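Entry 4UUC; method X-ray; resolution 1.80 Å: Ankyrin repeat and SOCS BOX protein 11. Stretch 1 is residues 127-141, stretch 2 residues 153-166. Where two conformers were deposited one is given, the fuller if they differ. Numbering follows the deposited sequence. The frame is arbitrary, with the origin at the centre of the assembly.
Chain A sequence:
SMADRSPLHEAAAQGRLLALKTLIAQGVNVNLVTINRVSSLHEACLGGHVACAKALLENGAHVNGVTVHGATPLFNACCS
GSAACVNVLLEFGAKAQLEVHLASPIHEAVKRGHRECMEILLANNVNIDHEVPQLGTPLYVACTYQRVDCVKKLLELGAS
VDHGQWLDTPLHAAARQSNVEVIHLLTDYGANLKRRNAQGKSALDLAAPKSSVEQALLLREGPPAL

Stretch 1 127-141: NIDHEVPQLGTPLYV
Stretch 2 (153-166) KLLELGASVDHGQW

Each stretch joins loop to helix, in opposite order: 127-137 is loop and turn before a helix begins at Pro138, whereas 153-156 ends a helix that gives way to loop. CA atoms lie 5.9 Å apart at Ile128 and Ala159, 6.5 Å at Leu139 and Leu154, 4.9 Å at Tyr140 and Gly164, and 4.0 Å at Gly136 and Gln165. Together the stretches bury 929 Å².

Leu139 (chi1 t, chi2 p) is covered most. A branched, apolar side chain suits this buried site: its CD2 lies 4.0 Å from Leu155 CD2, while its CA lies 3.7 Å from Leu154 CD1. Ile128, t at both chi angles in a type I turn (Asn127 to His130), extends the apolar patch, with CD1 3.5 Å from Leu157 CB and CG1 3.8 Å from Leu154 CD2. Gly158, at phi 101°, psi 20°, closes the helix in a Schellman motif, its N bonding Leu155 O at 3.0 Å and Ala159 N bonding Leu154 O at 2.9 Å.

Gln165 (chi1 t, chi2 m, chi3 106°) uses its aliphatic part for packing: CB sits over one face of the Tyr140 ring, 3.8 Å from the centroid, in a CH-pi contact. Its amide meets water instead, OE1 accepting from water 3 and NE2 donating to water 4. Gly164 keeps this approach open, since a CB there would lie 2.9 Å from Tyr140 CD1.

Carboxylates anchor the loops. Glu131, t at chi1 and chi2, accepts through OE1 from His163 NE2 (2.8 Å) and through OE2 from Trp166 N (2.8 Å); Asp129 OD1 accepts from Ser160 N at 2.9 Å. Thr137 (chi1 p) suits the N-cap: OG1 accepts from Tyr140 N at 3.2 Å and donates to His163 O at 2.7 Å, while CG2 covers a face of the His163 ring (chi1 t), 3.5 Å from its centroid.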

# COMPACT_ATOMS: atom_id res chain seq x y z
N ASN A 127 9.70 4.92 5.18
CA ASN A 127 10.84 4.03 4.94
C ASN A 127 10.57 3.08 3.77
O ASN A 127 9.66 2.26 3.82
CB ASN A 127 11.14 3.22 6.21
CG ASN A 127 12.29 2.24 6.03
OD1 ASN A 127 13.05 2.31 5.07
ND2 ASN A 127 12.41 1.31 6.97
N ILE A 128 11.36 3.21 2.71
CA ILE A 128 11.16 2.40 1.52
C ILE A 128 11.31 0.91 1.82
O ILE A 128 10.74 0.07 1.12
CB ILE A 128 12.14 2.81 0.39
CG1 ILE A 128 11.68 2.23 -0.95
CG2 ILE A 128 13.56 2.40 0.74
CD1 ILE A 128 12.37 2.85 -2.15
N ASP A 129 12.06 0.58 2.88
CA ASP A 129 12.27 -0.80 3.29
C ASP A 129 11.48 -1.17 4.54
O ASP A 129 11.89 -2.05 5.30
CB ASP A 129 13.76 -1.06 3.55
CG ASP A 129 14.62 -0.89 2.31
OD1 ASP A 129 14.22 -1.37 1.23
OD2 ASP A 129 15.69 -0.26 2.42
N HIS A 130 10.35 -0.50 4.77
CA HIS A 130 9.55 -0.75 5.96
C HIS A 130 8.95 -2.16 5.94
O HIS A 130 8.02 -2.42 5.19
CB HIS A 130 8.43 0.28 6.09
CG HIS A 130 7.60 0.12 7.32
ND1 HIS A 130 6.31 0.62 7.43
CD2 HIS A 130 7.86 -0.48 8.50
CE1 HIS A 130 5.83 0.33 8.62
NE2 HIS A 130 6.75 -0.34 9.30
N GLU A 131 9.47 -3.05 6.78
CA GLU A 131 8.94 -4.41 6.85
C GLU A 131 7.86 -4.52 7.92
O GLU A 131 8.17 -4.55 9.11
CB GLU A 131 10.03 -5.44 7.13
CG GLU A 131 9.48 -6.88 7.16
CD GLU A 131 10.54 -7.94 7.38
OE1 GLU A 131 11.75 -7.62 7.40
OE2 GLU A 131 10.16 -9.12 7.55
N VAL A 132 6.61 -4.57 7.50
CA VAL A 132 5.51 -4.86 8.41
C VAL A 132 5.53 -6.36 8.71
O VAL A 132 5.58 -7.18 7.79
CB VAL A 132 4.14 -4.45 7.81
CG1 VAL A 132 2.99 -4.98 8.65
CG2 VAL A 132 4.07 -2.94 7.71
N PRO A 133 5.52 -6.73 10.00
CA PRO A 133 5.58 -8.16 10.33
C PRO A 133 4.53 -8.99 9.58
O PRO A 133 3.36 -8.62 9.54
CB PRO A 133 5.31 -8.18 11.84
CG PRO A 133 5.83 -6.87 12.32
CD PRO A 133 5.52 -5.89 11.21
N GLN A 134 5.00 -10.07 8.96
CA GLN A 134 4.16 -11.02 8.22
C GLN A 134 3.62 -10.50 6.88
O GLN A 134 3.12 -11.29 6.07
CB GLN A 134 3.01 -11.50 9.10
CG GLN A 134 3.47 -12.05 10.45
CD GLN A 134 4.51 -13.15 10.29
OE1 GLN A 134 4.31 -14.10 9.52
NE2 GLN A 134 5.63 -13.02 10.98
N LEU A 135 3.73 -9.19 6.63
CA LEU A 135 3.36 -8.62 5.33
C LEU A 135 4.58 -8.45 4.44
O LEU A 135 4.52 -8.63 3.22
CB LEU A 135 2.68 -7.26 5.50
CG LEU A 135 1.16 -7.19 5.48
CD1 LEU A 135 0.73 -5.73 5.61
CD2 LEU A 135 0.57 -7.80 4.22
N GLY A 136 5.69 -8.05 5.05
CA GLY A 136 6.92 -7.82 4.33
C GLY A 136 7.14 -6.36 4.00
O GLY A 136 6.43 -5.48 4.48
N THR A 137 8.15 -6.12 3.17
CA THR A 137 8.48 -4.79 2.69
C THR A 137 7.56 -4.40 1.54
O THR A 137 6.87 -5.25 0.97
CB THR A 137 9.92 -4.73 2.20
OG1 THR A 137 10.07 -5.70 1.16
CG2 THR A 137 10.91 -5.03 3.33
N PRO A 138 7.56 -3.11 1.16
CA PRO A 138 6.80 -2.71 -0.02
C PRO A 138 7.21 -3.48 -1.28
O PRO A 138 6.34 -3.86 -2.07
CB PRO A 138 7.12 -1.22 -0.15
CG PRO A 138 7.41 -0.78 1.25
CD PRO A 138 8.12 -1.94 1.87
N LEU A 139 8.50 -3.73 -1.45
CA LEU A 139 8.96 -4.48 -2.62
C LEU A 139 8.40 -5.91 -2.60
O LEU A 139 7.99 -6.44 -3.63
CB LEU A 139 10.49 -4.52 -2.68
CG LEU A 139 11.08 -5.30 -3.85
CD1 LEU A 139 10.65 -4.71 -5.19
CD2 LEU A 139 12.60 -5.32 -3.73
N TYR A 140 8.39 -6.52 -1.42
CA TYR A 140 7.86 -7.87 -1.26
C TYR A 140 6.38 -7.94 -1.64
O TYR A 140 5.95 -8.88 -2.32
CB TYR A 140 8.07 -8.34 0.18
CG TYR A 140 7.66 -9.77 0.42
CD1 TYR A 140 8.53 -10.82 0.17
CD2 TYR A 140 6.40 -10.07 0.92
CE1 TYR A 140 8.16 -12.13 0.40
CE2 TYR A 140 6.02 -11.37 1.15
CZ TYR A 140 6.89 -12.40 0.89
OH TYR A 140 6.49 -13.69 1.12
N VAL A 141 5.61 -6.96 -1.19
CA VAL A 141 4.19 -6.88 -1.52
C VAL A 141 4.02 -6.71 -3.03
O VAL A 141 3.19 -7.38 -3.65
CB VAL A 141 3.50 -5.72 -0.77
CG1 VAL A 141 2.06 -5.54 -1.23
CG2 VAL A 141 3.56 -5.96 0.73
N LYS A 153 9.85 0.92 -9.96
CA LYS A 153 10.04 2.20 -9.27
C LYS A 153 10.74 2.03 -7.93
O LYS A 153 11.64 2.80 -7.59
CB LYS A 153 8.69 2.89 -9.08
CG LYS A 153 8.79 4.33 -8.60
CD LYS A 153 9.32 5.25 -9.70
CE LYS A 153 9.76 6.59 -9.15
NZ LYS A 153 10.24 7.50 -10.22
N LEU A 154 10.32 1.04 -7.15
CA LEU A 154 10.92 0.78 -5.84
C LEU A 154 12.41 0.45 -5.97
O LEU A 154 13.23 0.95 -5.19
CB LEU A 154 10.19 -0.37 -5.14
CG LEU A 154 8.83 0.01 -4.55
CD1 LEU A 154 8.02 -1.23 -4.22
CD2 LEU A 154 9.01 0.87 -3.30
N LEU A 155 12.77 -0.38 -6.94
CA LEU A 155 14.16 -0.74 -7.17
C LEU A 155 14.97 0.49 -7.58
O LEU A 155 16.09 0.70 -7.10
CB LEU A 155 14.26 -1.82 -8.25
CG LEU A 155 13.74 -3.20 -7.84
CD1 LEU A 155 13.59 -4.11 -9.05
CD2 LEU A 155 14.66 -3.84 -6.80
N GLU A 156 14.41 1.31 -8.47
CA GLU A 156 15.07 2.53 -8.92
C GLU A 156 15.30 3.52 -7.78
O GLU A 156 16.28 4.26 -7.79
CB GLU A 156 14.24 3.19 -10.02
CG GLU A 156 14.26 2.43 -11.33
CD GLU A 156 13.28 2.98 -12.35
OE1 GLU A 156 12.48 3.87 -12.00
OE2 GLU A 156 13.32 2.50 -13.50
N LEU A 157 14.39 3.53 -6.81
CA LEU A 157 14.50 4.43 -5.67
C LEU A 157 15.42 3.87 -4.58
O LEU A 157 15.67 4.54 -3.57
CB LEU A 157 13.11 4.70 -5.08
CG LEU A 157 12.18 5.57 -5.93
CD1 LEU A 157 10.77 5.60 -5.34
CD2 LEU A 157 12.73 6.99 -6.07
N GLY A 158 15.93 2.66 -4.78
CA GLY A 158 16.94 2.09 -3.91
C GLY A 158 16.45 1.09 -2.88
O GLY A 158 17.12 0.84 -1.88
N ALA A 159 15.27 0.52 -3.11
CA ALA A 159 14.74 -0.51 -2.22
C ALA A 159 15.70 -1.70 -2.14
O ALA A 159 16.24 -2.14 -3.16
CB ALA A 159 13.37 -0.97 -2.71
N SER A 160 15.92 -2.21 -0.94
CA SER A 160 16.79 -3.37 -0.74
C SER A 160 16.21 -4.59 -1.44
O SER A 160 15.15 -5.10 -1.05
CB SER A 160 16.99 -3.65 0.74
OG SER A 160 17.86 -4.75 0.94
N VAL A 161 16.91 -5.08 -2.46
CA VAL A 161 16.38 -6.11 -3.33
C VAL A 161 16.05 -7.43 -2.62
O VAL A 161 15.11 -8.12 -3.00
CB VAL A 161 17.36 -6.40 -4.51
CG1 VAL A 161 18.65 -7.03 -4.01
CG2 VAL A 161 16.70 -7.28 -5.56
N ASP A 162 16.82 -7.76 -1.58
CA ASP A 162 16.64 -9.04 -0.89
C ASP A 162 15.80 -8.94 0.39
O ASP A 162 15.54 -9.95 1.04
CB ASP A 162 18.01 -9.65 -0.55
CG ASP A 162 18.75 -10.17 -1.77
OD1 ASP A 162 18.11 -10.78 -2.66
OD2 ASP A 162 19.99 -9.99 -1.84
N HIS A 163 15.37 -7.73 0.74
CA HIS A 163 14.58 -7.53 1.95
C HIS A 163 13.10 -7.78 1.69
O HIS A 163 12.46 -7.03 0.95
CB HIS A 163 14.80 -6.11 2.47
CG HIS A 163 14.31 -5.89 3.87
ND1 HIS A 163 14.58 -4.74 4.59
CD2 HIS A 163 13.56 -6.67 4.69
CE1 HIS A 163 14.03 -4.82 5.78
NE2 HIS A 163 13.40 -5.99 5.87
N GLY A 164 12.56 -8.84 2.28
CA GLY A 164 11.19 -9.24 2.04
C GLY A 164 10.36 -9.45 3.29
O GLY A 164 10.07 -8.50 4.01
N GLN A 165 9.97 -10.71 3.52
CA GLN A 165 9.23 -11.11 4.71
C GLN A 165 10.09 -12.10 5.48
O GLN A 165 10.06 -13.31 5.21
CB GLN A 165 7.87 -11.71 4.34
CG GLN A 165 6.89 -11.83 5.50
CD GLN A 165 7.23 -12.96 6.44
OE1 GLN A 165 7.71 -12.74 7.55
NE2 GLN A 165 6.97 -14.19 6.00
N TRP A 166 10.85 -11.57 6.44
CA TRP A 166 11.93 -12.29 7.13
C TRP A 166 12.81 -13.01 6.10
O TRP A 166 13.55 -12.35 5.37
CB TRP A 166 11.38 -13.25 8.20
CG TRP A 166 12.49 -13.76 9.10
CD1 TRP A 166 13.48 -13.02 9.68
CD2 TRP A 166 12.74 -15.13 9.48
NE1 TRP A 166 14.32 -13.83 10.41
CE2 TRP A 166 13.89 -15.13 10.30
CE3 TRP A 166 12.11 -16.34 9.20
CZ2 TRP A 166 14.41 -16.29 10.85
CZ3 TRP A 166 12.63 -17.50 9.75
CH2 TRP A 166 13.78 -17.47 10.56
O HOH W 1 13.01 -3.89 0.37
O HOH W 2 17.22 0.74 0.68
O HOH W 3 7.87 -10.49 8.69
O HOH W 4 5.39 -14.60 3.51